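Local coordinates for transcriptional regulator, MarR family (Silicibacter pomeroyi DSS-3, PDB 3BJ6), which probably binds DNA through a winged helix-turn-helix domain as a dimeric transcription regulator of the MarR family, at the interface of chains A and B. Numbering follows the deposited sequence. Chains: chain A/B, Transcriptional regulator, MarR family.

The interface of chains A and B. Residues chain A 11, 137, 140-141, 144-145; chain B 118-119, 121-122.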
# COMPACT_ATOMS: atom_id res chain seq x y z
N LEU A 11 15.13 5.34 4.48
CA LEU A 11 14.36 4.86 3.34
C LEU A 11 13.48 3.69 3.78
O LEU A 11 12.30 3.61 3.39
CB LEU A 11 15.28 4.43 2.18
CG LEU A 11 14.56 3.90 0.91
CD1 LEU A 11 13.58 4.97 0.38
CD2 LEU A 11 15.56 3.53 -0.16
N VAL A 137 11.09 9.02 -7.02
CA VAL A 137 11.50 7.92 -6.13
C VAL A 137 10.36 6.90 -5.96
O VAL A 137 10.60 5.70 -6.03
CB VAL A 137 12.05 8.45 -4.78
CG1 VAL A 137 12.41 7.29 -3.82
CG2 VAL A 137 13.28 9.35 -5.03
N ALA A 140 10.32 4.88 -9.15
CA ALA A 140 11.56 4.10 -9.20
C ALA A 140 11.54 2.94 -8.21
O ALA A 140 11.93 1.84 -8.56
CB ALA A 140 12.79 5.00 -8.96
N LEU A 141 11.05 3.17 -6.99
CA LEU A 141 10.86 2.09 -6.04
C LEU A 141 9.90 1.02 -6.52
O LEU A 141 10.15 -0.17 -6.31
CB LEU A 141 10.34 2.59 -4.68
CG LEU A 141 11.38 3.21 -3.73
CD1 LEU A 141 10.62 3.83 -2.58
CD2 LEU A 141 12.44 2.19 -3.23
N PHE A 144 11.81 -1.00 -8.90
CA PHE A 144 12.89 -1.69 -8.22
C PHE A 144 12.39 -2.99 -7.55
O PHE A 144 12.98 -4.05 -7.69
CB PHE A 144 13.55 -0.73 -7.21
CG PHE A 144 14.63 -1.37 -6.41
CD1 PHE A 144 15.89 -1.61 -6.97
CD2 PHE A 144 14.39 -1.78 -5.12
CE1 PHE A 144 16.89 -2.23 -6.21
CE2 PHE A 144 15.38 -2.38 -4.37
CZ PHE A 144 16.61 -2.61 -4.91
N PHE A 145 11.27 -2.88 -6.81
CA PHE A 145 10.72 -4.05 -6.13
C PHE A 145 10.08 -5.03 -7.13
O PHE A 145 10.20 -6.25 -6.96
CB PHE A 145 9.73 -3.60 -5.06
CG PHE A 145 10.38 -2.91 -3.90
CD1 PHE A 145 11.36 -3.57 -3.16
CD2 PHE A 145 10.01 -1.63 -3.53
CE1 PHE A 145 11.98 -2.92 -2.05
CE2 PHE A 145 10.58 -0.98 -2.46
CZ PHE A 145 11.56 -1.62 -1.70
N LYS B 118 20.09 -4.32 -0.38
CA LYS B 118 19.32 -3.98 -1.58
C LYS B 118 18.81 -2.52 -1.58
O LYS B 118 18.81 -1.86 -2.62
CB LYS B 118 18.16 -4.97 -1.76
CG LYS B 118 18.68 -6.38 -2.14
CD LYS B 118 17.58 -7.44 -2.04
CE LYS B 118 17.96 -8.66 -2.93
NZ LYS B 118 19.36 -9.16 -2.70
N LEU B 119 18.37 -2.02 -0.43
CA LEU B 119 17.98 -0.59 -0.34
C LEU B 119 19.17 0.33 -0.62
O LEU B 119 19.00 1.39 -1.25
CB LEU B 119 17.37 -0.25 1.01
CG LEU B 119 15.92 -0.68 1.21
CD1 LEU B 119 15.42 0.01 2.49
CD2 LEU B 119 15.04 -0.30 -0.01
N LEU B 121 21.70 -0.42 -2.67
CA LEU B 121 21.81 -0.49 -4.13
C LEU B 121 20.85 0.48 -4.80
O LEU B 121 21.23 1.25 -5.69
CB LEU B 121 21.52 -1.92 -4.63
CG LEU B 121 21.54 -2.12 -6.15
CD1 LEU B 121 22.95 -1.91 -6.69
CD2 LEU B 121 21.02 -3.50 -6.57
N PHE B 122 19.59 0.44 -4.39
CA PHE B 122 18.60 1.33 -4.94
C PHE B 122 19.02 2.78 -4.71
O PHE B 122 18.98 3.61 -5.63
CB PHE B 122 17.21 1.08 -4.33
CG PHE B 122 16.21 2.14 -4.71
CD1 PHE B 122 15.53 2.05 -5.93
CD2 PHE B 122 15.99 3.25 -3.91
CE1 PHE B 122 14.62 3.04 -6.35
CE2 PHE B 122 15.09 4.29 -4.33
CZ PHE B 122 14.41 4.16 -5.54
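B:Phe122 and A:Phe144 meet edge to face, the edge of B:Phe122 standing over the face of A:Phe144 toward its root. The planes stand at 60°, with CD1 of B:Phe122 lying 3.6 Å from CG of A:Phe144, while the B:Phe122 methylene CB sits over the centre of the A:Phe144 ring, 3.7 Å from its centroid. Both side chains have CG anti to the backbone N (chi1 170° in B:Phe122, 177° in A:Phe144), which sends each ring away from its own helix, 102-123 in B and 128-151 in A, toward the other.

A second CH-pi contact covers one face of the B:Phe122 ring: methyl CD2 of A:Leu141 lies over its middle, 3.6 Å from the centroid, with branch carbon CG level with it, near CZ. Aliphatic groups line the rim: A:Ala140 CB, 3.7 Å from CE1, and A:Val137 CG1 near the ring plane, A:Leu11 CD2, from helix 5-16, off it on the A:Leu141 side, 3.8 Å from CD2. Ring rotation is thus probably restricted.

Aliphatic packing extends the patch: the same A:Leu11 CD2 meets B:Leu119 CD2 at 3.9 Å, and that methyl also lies near the rim of A:Phe145, at CZ. At the outer end of the A:Phe144 ring, the backbone O of B:Lys118 makes a van der Waals contact, 3.3 Å from CZ and raised from the plane on the B:Phe122 side.

An aromatic knob from one subunit thus fills a socket of the other; repeated by the two-fold, it helps join the N-terminal helix and the last two helices into the dimerisation region typical of MarR proteins, linking their DNA-binding lobes.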